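Local atomic coordinates of L-lysine 6-monooxygenase involved in desferrioxamine biosynthesis (Erwinia amylovora CFBP1430, PDB entry 5O8R), a protein that probably catalyses the FAD- and NADPH-dependent N6-hydroxylation of L-lysine in the biosynthesis of the siderophore desferrioxamine. Residues S194-G199 / Q221-T226; G314-K319 / E334-A339; D10-G15 / Q148-H153. All blocks are in the same frame, centred on the assembly; numbering follows the deposited sequence.

Contact 1 (S194-G199 / Q221-T226). With NAP (NADP nicotinamide-adenine-dinucleotide phosphate), chain D.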
loop_
_atom_site.group_PDB
_atom_site.type_symbol
_atom_site.label_atom_id
_atom_site.label_comp_id
_atom_site.label_asym_id
_atom_site.label_seq_id
_atom_site.Cartn_x
_atom_site.Cartn_y
_atom_site.Cartn_z
ATOM N N SER A 194 22.811 10.742 26.168
ATOM C CA SER A 194 23.186 10.174 24.897
ATOM C C SER A 194 23.006 8.621 24.914
ATOM O O SER A 194 23.397 7.962 25.849
ATOM C CB SER A 194 24.630 10.576 24.611
ATOM O OG SER A 194 25.521 9.529 24.934
ATOM N N ILE A 195 22.404 8.049 23.879
ATOM C CA ILE A 195 22.184 6.601 23.789
ATOM C C ILE A 195 22.644 6.145 22.440
ATOM O O ILE A 195 22.499 6.842 21.484
ATOM C CB ILE A 195 20.697 6.253 23.871
ATOM C CG1 ILE A 195 20.058 6.920 25.087
ATOM C CG2 ILE A 195 20.530 4.748 23.932
ATOM C CD1 ILE A 195 18.556 6.760 25.186
ATOM N N THR A 196 23.150 4.947 22.350
ATOM C CA THR A 196 23.669 4.449 21.099
ATOM C C THR A 196 23.164 3.066 20.968
ATOM O O THR A 196 23.064 2.376 21.938
ATOM C CB THR A 196 25.186 4.416 21.183
ATOM O OG1 THR A 196 25.631 5.757 21.259
ATOM C CG2 THR A 196 25.808 3.734 20.011
ATOM N N VAL A 197 22.880 2.643 19.760
ATOM C CA VAL A 197 22.237 1.369 19.534
ATOM C C VAL A 197 23.116 0.667 18.597
ATOM O O VAL A 197 23.372 1.184 17.531
ATOM C CB VAL A 197 20.838 1.547 18.965
ATOM C CG1 VAL A 197 20.257 0.226 18.562
ATOM C CG2 VAL A 197 19.949 2.134 20.036
ATOM N N LEU A 198 23.623 -0.484 19.021
ATOM C CA LEU A 198 24.703 -1.142 18.320
ATOM C C LEU A 198 24.203 -2.447 17.741
ATOM O O LEU A 198 23.710 -3.288 18.467
ATOM C CB LEU A 198 25.851 -1.350 19.264
ATOM C CG LEU A 198 27.050 -1.768 18.415
ATOM C CD1 LEU A 198 28.251 -0.886 18.630
ATOM C CD2 LEU A 198 27.409 -3.196 18.722
ATOM N N GLY A 199 24.309 -2.597 16.427
ATOM C CA GLY A 199 23.680 -3.717 15.682
ATOM C C GLY A 199 22.532 -3.217 14.814
ATOM O O GLY A 199 21.906 -2.228 15.187
ATOM N N GLN A 221 20.970 12.477 22.574
ATOM C CA GLN A 221 21.572 12.231 21.306
ATOM C C GLN A 221 21.259 10.768 21.068
ATOM O O GLN A 221 21.449 9.953 21.957
ATOM C CB GLN A 221 23.090 12.452 21.348
ATOM C CG GLN A 221 23.766 12.000 20.083
ATOM C CD GLN A 221 25.211 12.320 20.060
ATOM O OE1 GLN A 221 26.021 11.620 20.643
ATOM N NE2 GLN A 221 25.552 13.381 19.372
ATOM N N LEU A 222 20.799 10.434 19.870
ATOM C CA LEU A 222 20.448 9.079 19.533
ATOM C C LEU A 222 21.255 8.549 18.350
ATOM O O LEU A 222 21.009 8.832 17.186
ATOM C CB LEU A 222 18.951 8.994 19.294
ATOM C CG LEU A 222 18.483 7.585 19.009
ATOM C CD1 LEU A 222 18.953 6.649 20.102
ATOM C CD2 LEU A 222 16.970 7.527 18.877
ATOM N N ASN A 223 22.195 7.703 18.657
ATOM C CA ASN A 223 23.060 7.139 17.659
ATOM C C ASN A 223 22.693 5.728 17.334
ATOM O O ASN A 223 22.138 5.056 18.157
ATOM C CB ASN A 223 24.464 7.147 18.187
ATOM C CG ASN A 223 24.881 8.518 18.585
ATOM O OD1 ASN A 223 24.895 9.413 17.760
ATOM N ND2 ASN A 223 25.167 8.711 19.852
ATOM N N TRP A 224 23.045 5.307 16.125
ATOM C CA TRP A 224 22.884 3.962 15.644
ATOM C C TRP A 224 24.155 3.581 14.896
ATOM O O TRP A 224 24.557 4.290 14.007
ATOM C CB TRP A 224 21.676 3.886 14.700
ATOM C CG TRP A 224 21.175 2.476 14.422
ATOM C CD1 TRP A 224 21.745 1.302 14.825
ATOM C CD2 TRP A 224 20.029 2.114 13.676
ATOM N NE1 TRP A 224 21.019 0.260 14.410
ATOM C CE2 TRP A 224 19.955 0.721 13.690
ATOM C CE3 TRP A 224 19.047 2.834 12.997
ATOM C CZ2 TRP A 224 18.954 0.017 13.023
ATOM C CZ3 TRP A 224 18.020 2.124 12.344
ATOM C CH2 TRP A 224 17.991 0.736 12.362
ATOM N N ILE A 225 24.804 2.487 15.272
ATOM C CA ILE A 225 26.051 2.059 14.621
ATOM C C ILE A 225 25.939 0.591 14.393
ATOM O O ILE A 225 25.540 -0.110 15.321
ATOM C CB ILE A 225 27.267 2.225 15.570
ATOM C CG1 ILE A 225 27.657 3.680 15.705
ATOM C CG2 ILE A 225 28.479 1.398 15.125
ATOM C CD1 ILE A 225 28.301 3.976 17.030
ATOM N N THR A 226 26.400 0.119 13.241
ATOM C CA THR A 226 26.416 -1.311 12.944
ATOM C C THR A 226 27.577 -1.773 12.046
ATOM O O THR A 226 28.158 -1.000 11.318
ATOM C CB THR A 226 25.109 -1.716 12.299
ATOM O OG1 THR A 226 25.197 -3.067 11.856
ATOM C CG2 THR A 226 24.820 -0.820 11.122
HETATM P PA NAP D . 20.659 -9.986 14.493
HETATM O O1A NAP D . 21.447 -11.290 14.747
HETATM O O2A NAP D . 20.199 -9.588 13.078
HETATM O O5B NAP D . 21.376 -8.699 15.151
HETATM C C5B NAP D . 22.789 -8.634 15.047
HETATM C C4B NAP D . 23.229 -7.281 14.559
HETATM O O4B NAP D . 24.312 -7.042 15.430
HETATM C C3B NAP D . 23.697 -7.287 13.086
HETATM O O3B NAP D . 23.418 -6.061 12.335
HETATM C C2B NAP D . 25.169 -7.613 13.317
HETATM O O2B NAP D . 26.034 -7.300 12.202
HETATM C C1B NAP D . 25.418 -6.809 14.593
HETATM N N9A NAP D . 26.715 -7.095 15.259
HETATM C C8A NAP D . 27.243 -8.250 15.762
HETATM N N7A NAP D . 28.511 -8.008 16.244
HETATM C C5A NAP D . 28.753 -6.705 16.045
HETATM C C6A NAP D . 29.851 -5.780 16.282
HETATM N N6A NAP D . 30.921 -6.276 16.872
HETATM N N1A NAP D . 29.753 -4.476 15.910
HETATM C C2A NAP D . 28.630 -3.970 15.328
HETATM N N3A NAP D . 27.549 -4.751 15.060
HETATM C C4A NAP D . 27.578 -6.096 15.394
HETATM O O3 NAP D . 19.404 -10.232 15.484
HETATM P PN NAP D . 18.376 -9.236 16.225
HETATM O O1N NAP D . 18.345 -9.725 17.641
HETATM O O2N NAP D . 18.696 -7.724 15.940
HETATM O O5D NAP D . 16.974 -9.795 15.596
HETATM C C5D NAP D . 16.877 -10.594 14.392
HETATM C C4D NAP D . 17.085 -12.098 14.653
HETATM O O4D NAP D . 15.963 -12.471 15.432
HETATM C C3D NAP D . 17.143 -12.975 13.375
HETATM O O3D NAP D . 18.204 -13.969 13.295
HETATM C C2D NAP D . 15.776 -13.623 13.305
HETATM O O2D NAP D . 15.840 -15.060 13.258
HETATM C C1D NAP D . 15.036 -13.131 14.570
HETATM N N1N NAP D . 13.851 -12.266 14.369
HETATM C C2N NAP D . 13.460 -11.448 15.392
HETATM C C3N NAP D . 12.305 -10.666 15.243
HETATM C C7N NAP D . 11.814 -9.736 16.299
HETATM O O7N NAP D . 10.581 -9.623 16.452
HETATM N N7N NAP D . 12.753 -9.068 16.977
HETATM C C4N NAP D . 11.562 -10.724 14.063
HETATM C C5N NAP D . 11.981 -11.563 13.036
HETATM C C6N NAP D . 13.122 -12.336 13.216
HETATM P P2B NAP D . 26.119 -8.258 10.900
HETATM O O1X NAP D . 27.482 -7.927 10.285
HETATM O O2X NAP D . 24.908 -7.898 10.044
HETATM O O3X NAP D . 25.995 -9.658 11.472
#

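Contact 2 (G314-K319 / E334-A339). With NAP (NADP nicotinamide-adenine-dinucleotide phosphate), chain D.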
loop_
_atom_site.group_PDB
_atom_site.type_symbol
_atom_site.label_atom_id
_atom_site.label_comp_id
_atom_site.label_asym_id
_atom_site.label_seq_id
_atom_site.Cartn_x
_atom_site.Cartn_y
_atom_site.Cartn_z
ATOM N N GLY A 314 32.455 9.437 32.699
ATOM C CA GLY A 314 31.067 8.947 32.810
ATOM C C GLY A 314 30.400 8.623 31.477
ATOM O O GLY A 314 29.218 8.932 31.267
ATOM N N GLU A 315 31.154 7.947 30.611
ATOM C CA GLU A 315 30.826 7.728 29.204
ATOM C C GLU A 315 31.592 6.522 28.714
ATOM O O GLU A 315 32.717 6.303 29.103
ATOM C CB GLU A 315 31.350 8.881 28.335
ATOM C CG GLU A 315 30.419 10.053 28.076
ATOM C CD GLU A 315 31.066 11.104 27.171
ATOM O OE1 GLU A 315 31.815 10.770 26.215
ATOM O OE2 GLU A 315 30.814 12.293 27.425
ATOM N N PHE A 316 31.011 5.767 27.805
ATOM C CA PHE A 316 31.770 4.806 27.033
ATOM C C PHE A 316 32.493 5.499 25.887
ATOM O O PHE A 316 32.002 6.505 25.349
ATOM C CB PHE A 316 30.840 3.858 26.342
ATOM C CG PHE A 316 30.292 2.791 27.202
ATOM C CD1 PHE A 316 31.050 1.634 27.451
ATOM C CD2 PHE A 316 28.986 2.865 27.663
ATOM C CE1 PHE A 316 30.532 0.607 28.208
ATOM C CE2 PHE A 316 28.455 1.835 28.411
ATOM C CZ PHE A 316 29.232 0.720 28.693
ATOM N N GLU A 317 33.601 4.884 25.478
ATOM C CA GLU A 317 34.293 5.196 24.259
ATOM C C GLU A 317 34.348 3.916 23.451
ATOM O O GLU A 317 34.909 2.900 23.874
ATOM C CB GLU A 317 35.700 5.690 24.555
ATOM C CG GLU A 317 36.450 6.344 23.378
ATOM C CD GLU A 317 37.817 5.722 23.025
ATOM O OE1 GLU A 317 38.648 6.446 22.433
ATOM O OE2 GLU A 317 38.055 4.510 23.262
ATOM N N LEU A 318 33.777 3.973 22.260
ATOM C CA LEU A 318 33.622 2.791 21.413
ATOM C C LEU A 318 34.675 2.851 20.329
ATOM O O LEU A 318 34.805 3.836 19.651
ATOM C CB LEU A 318 32.209 2.757 20.806
ATOM C CG LEU A 318 31.066 3.224 21.741
ATOM C CD1 LEU A 318 29.664 3.187 21.110
ATOM C CD2 LEU A 318 31.080 2.398 23.020
ATOM N N LYS A 319 35.453 1.810 20.185
ATOM C CA LYS A 319 36.472 1.782 19.165
ATOM C C LYS A 319 35.822 0.991 18.079
ATOM O O LYS A 319 35.421 -0.160 18.294
ATOM C CB LYS A 319 37.779 1.111 19.643
ATOM C CG LYS A 319 38.393 1.705 20.917
ATOM C CD LYS A 319 39.412 2.805 20.651
ATOM C CE LYS A 319 40.297 3.063 21.874
ATOM N NZ LYS A 319 41.745 2.858 21.572
ATOM N N GLU A 334 26.756 7.624 26.664
ATOM C CA GLU A 334 26.505 7.258 28.023
ATOM C C GLU A 334 25.784 5.937 27.974
ATOM O O GLU A 334 26.330 4.919 28.365
ATOM C CB GLU A 334 25.704 8.345 28.744
ATOM C CG GLU A 334 26.477 9.659 28.831
ATOM C CD GLU A 334 25.839 10.682 29.754
ATOM O OE1 GLU A 334 24.672 10.440 30.169
ATOM O OE2 GLU A 334 26.515 11.723 30.048
ATOM N N GLY A 335 24.565 5.949 27.455
ATOM C CA GLY A 335 23.774 4.720 27.256
ATOM C C GLY A 335 24.257 3.883 26.090
ATOM O O GLY A 335 24.846 4.374 25.138
ATOM N N LEU A 336 24.010 2.601 26.182
ATOM C CA LEU A 336 24.473 1.671 25.171
ATOM C C LEU A 336 23.553 0.436 25.114
ATOM O O LEU A 336 23.477 -0.301 26.070
ATOM C CB LEU A 336 25.897 1.256 25.437
ATOM C CG LEU A 336 26.301 0.163 24.491
ATOM C CD1 LEU A 336 26.200 0.629 23.055
ATOM C CD2 LEU A 336 27.733 -0.211 24.758
ATOM N N VAL A 337 22.850 0.239 23.996
ATOM C CA VAL A 337 21.929 -0.855 23.820
ATOM C C VAL A 337 22.607 -1.728 22.832
ATOM O O VAL A 337 22.894 -1.294 21.716
ATOM C CB VAL A 337 20.583 -0.400 23.281
ATOM C CG1 VAL A 337 19.712 -1.585 22.958
ATOM C CG2 VAL A 337 19.879 0.478 24.314
ATOM N N MET A 338 22.904 -2.950 23.265
ATOM C CA MET A 338 23.699 -3.855 22.496
ATOM C C MET A 338 22.735 -4.847 21.820
ATOM O O MET A 338 22.270 -5.788 22.427
ATOM C CB MET A 338 24.654 -4.530 23.419
ATOM C CG MET A 338 25.669 -5.333 22.647
ATOM S SD MET A 338 27.085 -4.347 22.186
ATOM C CE MET A 338 27.606 -3.775 23.798
ATOM N N ALA A 339 22.435 -4.605 20.547
ATOM C CA ALA A 339 21.316 -5.239 19.843
ATOM C C ALA A 339 21.943 -6.207 18.882
ATOM O O ALA A 339 21.694 -6.180 17.665
ATOM C CB ALA A 339 20.476 -4.176 19.121
HETATM P PA NAP D . 20.659 -9.986 14.493
HETATM O O1A NAP D . 21.447 -11.290 14.747
HETATM O O2A NAP D . 20.199 -9.588 13.078
HETATM O O5B NAP D . 21.376 -8.699 15.151
HETATM C C5B NAP D . 22.789 -8.634 15.047
HETATM C C4B NAP D . 23.229 -7.281 14.559
HETATM O O4B NAP D . 24.312 -7.042 15.430
HETATM C C3B NAP D . 23.697 -7.287 13.086
HETATM O O3B NAP D . 23.418 -6.061 12.335
HETATM C C2B NAP D . 25.169 -7.613 13.317
HETATM O O2B NAP D . 26.034 -7.300 12.202
HETATM C C1B NAP D . 25.418 -6.809 14.593
HETATM N N9A NAP D . 26.715 -7.095 15.259
HETATM C C8A NAP D . 27.243 -8.250 15.762
HETATM N N7A NAP D . 28.511 -8.008 16.244
HETATM C C5A NAP D . 28.753 -6.705 16.045
HETATM C C6A NAP D . 29.851 -5.780 16.282
HETATM N N6A NAP D . 30.921 -6.276 16.872
HETATM N N1A NAP D . 29.753 -4.476 15.910
HETATM C C2A NAP D . 28.630 -3.970 15.328
HETATM N N3A NAP D . 27.549 -4.751 15.060
HETATM C C4A NAP D . 27.578 -6.096 15.394
HETATM O O3 NAP D . 19.404 -10.232 15.484
HETATM P PN NAP D . 18.376 -9.236 16.225
HETATM O O1N NAP D . 18.345 -9.725 17.641
HETATM O O2N NAP D . 18.696 -7.724 15.940
HETATM O O5D NAP D . 16.974 -9.795 15.596
HETATM C C5D NAP D . 16.877 -10.594 14.392
HETATM C C4D NAP D . 17.085 -12.098 14.653
HETATM O O4D NAP D . 15.963 -12.471 15.432
HETATM C C3D NAP D . 17.143 -12.975 13.375
HETATM O O3D NAP D . 18.204 -13.969 13.295
HETATM C C2D NAP D . 15.776 -13.623 13.305
HETATM O O2D NAP D . 15.840 -15.060 13.258
HETATM C C1D NAP D . 15.036 -13.131 14.570
HETATM N N1N NAP D . 13.851 -12.266 14.369
HETATM C C2N NAP D . 13.460 -11.448 15.392
HETATM C C3N NAP D . 12.305 -10.666 15.243
HETATM C C7N NAP D . 11.814 -9.736 16.299
HETATM O O7N NAP D . 10.581 -9.623 16.452
HETATM N N7N NAP D . 12.753 -9.068 16.977
HETATM C C4N NAP D . 11.562 -10.724 14.063
HETATM C C5N NAP D . 11.981 -11.563 13.036
HETATM C C6N NAP D . 13.122 -12.336 13.216
HETATM P P2B NAP D . 26.119 -8.258 10.900
HETATM O O1X NAP D . 27.482 -7.927 10.285
HETATM O O2X NAP D . 24.908 -7.898 10.044
HETATM O O3X NAP D . 25.995 -9.658 11.472
#

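Contact 3 (D10-G15 / Q148-H153)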
loop_
_atom_site.group_PDB
_atom_site.type_symbol
_atom_site.label_atom_id
_atom_site.label_comp_id
_atom_site.label_asym_id
_atom_site.label_seq_id
_atom_site.Cartn_x
_atom_site.Cartn_y
_atom_site.Cartn_z
ATOM N N ASP A 10 8.413 -42.263 23.319
ATOM C CA ASP A 10 8.864 -42.370 21.920
ATOM C C ASP A 10 9.837 -41.254 21.609
ATOM O O ASP A 10 10.854 -41.451 20.935
ATOM C CB ASP A 10 7.679 -42.338 20.953
ATOM C CG ASP A 10 6.797 -43.575 21.068
ATOM O OD1 ASP A 10 7.353 -44.686 20.979
ATOM O OD2 ASP A 10 5.565 -43.443 21.237
ATOM N N PHE A 11 9.482 -40.074 22.110
ATOM C CA PHE A 11 10.373 -38.931 22.148
ATOM C C PHE A 11 10.020 -38.121 23.389
ATOM O O PHE A 11 8.872 -38.138 23.858
ATOM C CB PHE A 11 10.228 -38.084 20.880
ATOM C CG PHE A 11 8.962 -37.256 20.842
ATOM C CD1 PHE A 11 7.710 -37.832 20.591
ATOM C CD2 PHE A 11 9.011 -35.902 21.080
ATOM C CE1 PHE A 11 6.541 -37.054 20.583
ATOM C CE2 PHE A 11 7.858 -35.122 21.067
ATOM C CZ PHE A 11 6.616 -35.692 20.836
ATOM N N ILE A 12 11.034 -37.459 23.931
ATOM C CA ILE A 12 10.863 -36.364 24.880
ATOM C C ILE A 12 11.430 -35.118 24.212
ATOM O O ILE A 12 12.504 -35.151 23.545
ATOM C CB ILE A 12 11.598 -36.641 26.192
ATOM C CG1 ILE A 12 10.692 -37.453 27.109
ATOM C CG2 ILE A 12 11.998 -35.360 26.918
ATOM C CD1 ILE A 12 11.456 -38.262 28.125
ATOM N N GLY A 13 10.698 -34.025 24.382
ATOM C CA GLY A 13 11.150 -32.736 23.920
ATOM C C GLY A 13 11.546 -31.917 25.123
ATOM O O GLY A 13 10.772 -31.806 26.125
ATOM N N ILE A 14 12.753 -31.363 25.022
ATOM C CA ILE A 14 13.320 -30.577 26.074
ATOM C C ILE A 14 13.383 -29.156 25.602
ATOM O O ILE A 14 14.094 -28.843 24.647
ATOM C CB ILE A 14 14.726 -31.032 26.347
ATOM C CG1 ILE A 14 14.700 -32.452 26.930
ATOM C CG2 ILE A 14 15.387 -30.062 27.315
ATOM C CD1 ILE A 14 16.031 -33.181 26.822
ATOM N N GLY A 15 12.639 -28.299 26.285
ATOM C CA GLY A 15 12.479 -26.902 25.882
ATOM C C GLY A 15 11.180 -26.693 25.155
ATOM O O GLY A 15 10.925 -27.349 24.162
ATOM N N GLN A 148 13.786 -36.464 39.428
ATOM C CA GLN A 148 12.928 -37.375 38.640
ATOM C C GLN A 148 13.668 -37.765 37.359
ATOM O O GLN A 148 14.537 -37.020 36.881
ATOM C CB GLN A 148 11.560 -36.746 38.322
ATOM C CG GLN A 148 10.457 -37.776 38.027
ATOM C CD GLN A 148 9.162 -37.161 37.480
ATOM O OE1 GLN A 148 9.026 -35.936 37.418
ATOM N NE2 GLN A 148 8.209 -38.014 37.078
ATOM N N GLU A 149 13.377 -38.956 36.839
ATOM C CA GLU A 149 14.092 -39.493 35.655
ATOM C C GLU A 149 13.072 -39.990 34.623
ATOM O O GLU A 149 12.040 -40.575 34.954
ATOM C CB GLU A 149 15.145 -40.573 36.021
ATOM C CG GLU A 149 16.364 -40.070 36.833
ATOM C CD GLU A 149 17.408 -41.158 37.143
ATOM O OE1 GLU A 149 18.620 -40.877 37.077
ATOM O OE2 GLU A 149 17.022 -42.305 37.443
ATOM N N TRP A 150 13.356 -39.688 33.365
ATOM C CA TRP A 150 12.403 -39.864 32.299
ATOM C C TRP A 150 13.109 -40.737 31.317
ATOM O O TRP A 150 14.321 -40.543 31.099
ATOM C CB TRP A 150 12.142 -38.517 31.643
ATOM C CG TRP A 150 11.513 -37.459 32.490
ATOM C CD1 TRP A 150 12.161 -36.505 33.210
ATOM C CD2 TRP A 150 10.101 -37.185 32.630
ATOM N NE1 TRP A 150 11.235 -35.671 33.827
ATOM C CE2 TRP A 150 9.973 -36.063 33.480
ATOM C CE3 TRP A 150 8.935 -37.787 32.130
ATOM C CZ2 TRP A 150 8.726 -35.539 33.866
ATOM C CZ3 TRP A 150 7.662 -37.260 32.518
ATOM C CH2 TRP A 150 7.582 -36.150 33.375
ATOM N N LEU A 151 12.405 -41.678 30.696
ATOM C CA LEU A 151 13.075 -42.497 29.676
ATOM C C LEU A 151 12.557 -42.230 28.307
ATOM O O LEU A 151 11.345 -42.042 28.122
ATOM C CB LEU A 151 12.952 -43.982 29.999
ATOM C CG LEU A 151 13.630 -44.350 31.339
ATOM C CD1 LEU A 151 13.062 -45.657 31.867
ATOM C CD2 LEU A 151 15.166 -44.361 31.250
ATOM N N ALA A 152 13.469 -42.221 27.336
ATOM C CA ALA A 152 13.064 -41.931 25.973
ATOM C C ALA A 152 13.957 -42.540 24.927
ATOM O O ALA A 152 15.201 -42.465 25.036
ATOM C CB ALA A 152 13.024 -40.437 25.774
ATOM N N HIS A 153 13.314 -43.102 23.896
ATOM C CA HIS A 153 14.050 -43.656 22.771
ATOM C C HIS A 153 14.700 -42.570 21.989
ATOM O O HIS A 153 15.792 -42.783 21.420
ATOM C CB HIS A 153 13.123 -44.415 21.847
ATOM C CG HIS A 153 12.642 -45.690 22.437
ATOM N ND1 HIS A 153 13.504 -46.721 22.760
ATOM C CD2 HIS A 153 11.399 -46.086 22.801
ATOM C CE1 HIS A 153 12.798 -47.701 23.296
ATOM N NE2 HIS A 153 11.522 -47.343 23.328
#

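Contact 1 (S194-G199 / Q221-T226)
The indole N-H of Trp224 makes the shortest polar bond between the two segments, NE1 lying 2.8 Å from Gly199 O with an N-H...O angle of 165°. The oxygen sits in the plane of the ring. Trp224 gets there because CG is anti to its backbone N (chi1 -164°), which lays the pyrrole edge along strand 194-198; CD1 of the same edge meets Val197 O at 3.2 Å. The bond ties down the carbonyl just where the strand turns toward the cofactor.

Ladder bonds of a parallel pair join Ile195, Val197 and Gly199 to Gln221, Asn223 and Ile225. On the face of Thr196 and Asn223, the amide nitrogen Asn223 ND2 is shared. It donates a straight bond to Gln221 OE1 (3.1 Å), reaching that oxygen from above its carbonyl plane, and a weak one to Thr196 OG1 (3.3 Å). Thr196 OG1 also bonds Thr333, while Asn223 OD1 takes Asn298 ND2. Farther along, Thr196 CG2 abuts Ile225 CD1 at 3.9 Å.

At the C-terminal ends lies NADP: Gly199 CA is 3.4 Å from the ribose O4B, and Leu198 CD2 is 3.7 Å from adenine C2A. Gly199 begins a GxGxxA sequence, consistent with a Rossmann dinucleotide-binding turn. The two strands and helix 202-212 form a beta-alpha-beta unit, with Ile195, Leu222 and Trp224 packed under the helix, Trp224 stacking on Tyr208, and strands 335-338 and 297-300 flanking the pair.

Contact 2 (G314-K319 / E334-A339)
Leu336 sets a methyl over one face of the Phe316 ring, a CH-pi contact by which the three-stranded antiparallel meander 303-333 packs on strand 335-338 of the Rossmann-type sheet. Such a meander, inserted before the last strand of the parallel sheet, is a familiar feature of the NADPH domains of related flavoenzymes.

The methyl Leu336 CD2 stands 4.2 Å from the centroid of the Phe316 ring and only 9° off its normal, so it lies over the centre of that face. The two side chains meet at about a right angle. Leu336 carries CG anti to its backbone N (chi1 173°), which sends the isobutyl group up at the ring, and Leu336 CB reaches Phe316 CE2 at 4.0 Å. The rim of the ring is used differently: Glu334 O lies in the ring plane, 3.4 Å from Phe316 CD2, an approach that pairs the electron-rich oxygen with the slightly positive C-H edge. Trp310 meets Phe316 edge-to-face, and Tyr172 and Met308 add to its surroundings, leaving it buried.

Nearer the surface the glutamates Glu315 and Glu334 cross at their aliphatic parts, CG to CG 4.0 Å. Their carboxylate planes are turned 40° apart, and OE2 of Glu315 stays 5.1 Å from OE2 of Glu334. Each has a partner of its own, which probably eases the like charges: Glu315 OE1 forms a salt bridge with Arg332, and Glu334 OE1 accepts a hydrogen bond from the backbone N of Arg193. Both glutamates thus present methylene groups to one another, while Gly314 fits beside them with its carbonyl O 3.7 Å from Glu334 CG.

Contact 3 (D10-G15 / Q148-H153)
Strands 11-14 and 148-152 run at 125° to one another, the CA atoms of the two segments coming nearest at Asp10 and His153 (5.4 Å), with Phe11 and Ala152 next, and the chains diverging toward Gly15. Contact therefore rests chiefly on one side chain, Ile12. Its CG1 branch lies beside the backbone N (chi1 -86°) and carries the terminal methyl into the angle between the strands. There CD1 is 3.6 Å from Ala152 CB and 3.6 Å from Trp150 CB, with Leu151 O 3.8 Å from the same methyl. CG1 of Ile12 also approaches Ala152 CB, at 4.0 Å.

Trp150 crosses Ile12 at about a right angle and offers its CB rather than its indole, which leads away. Gln148 CD lies over one face of the indole, toward its rim, and NE1 makes a weak hydrogen bond to Ser139. At the other end Asp10 O rests 3.8 Å from His153 CB and accepts a hydrogen bond from Arg154, while the carboxylate of Asp10 is bound by the backbone N of Asn34.

Strand 8-14 is paired in parallel with 35-38 and 155-157, and Gly15, just past the end of the strand, touches FAD. Strand 147-152 runs antiparallel to 134-141; this hairpin and strand 8-14 are parts of one mixed sheet, and the contact lies where the two diverge within it.

In the fold
Along the chain contact 3 closes first, then contact 1, then contact 2. Contacts 1 and 2 are neighbours, their centres 8 Å apart: strand 335-338 lies next to strand 194-198 in one five-stranded parallel sheet, and backbone bonds such as Ala339 N to Leu198 O (2.8 Å) probably join them. Both touch NADP; contact 1 forms part of the nucleotide platform, and contact 2 is where the antiparallel meander packs against that sheet. Contact 3 belongs to another sheet, about 44 Å from either centre and on the opposite side of the chain's centre, near FAD. The three thus sample the two dinucleotide-binding regions of the flavoprotein monooxygenase.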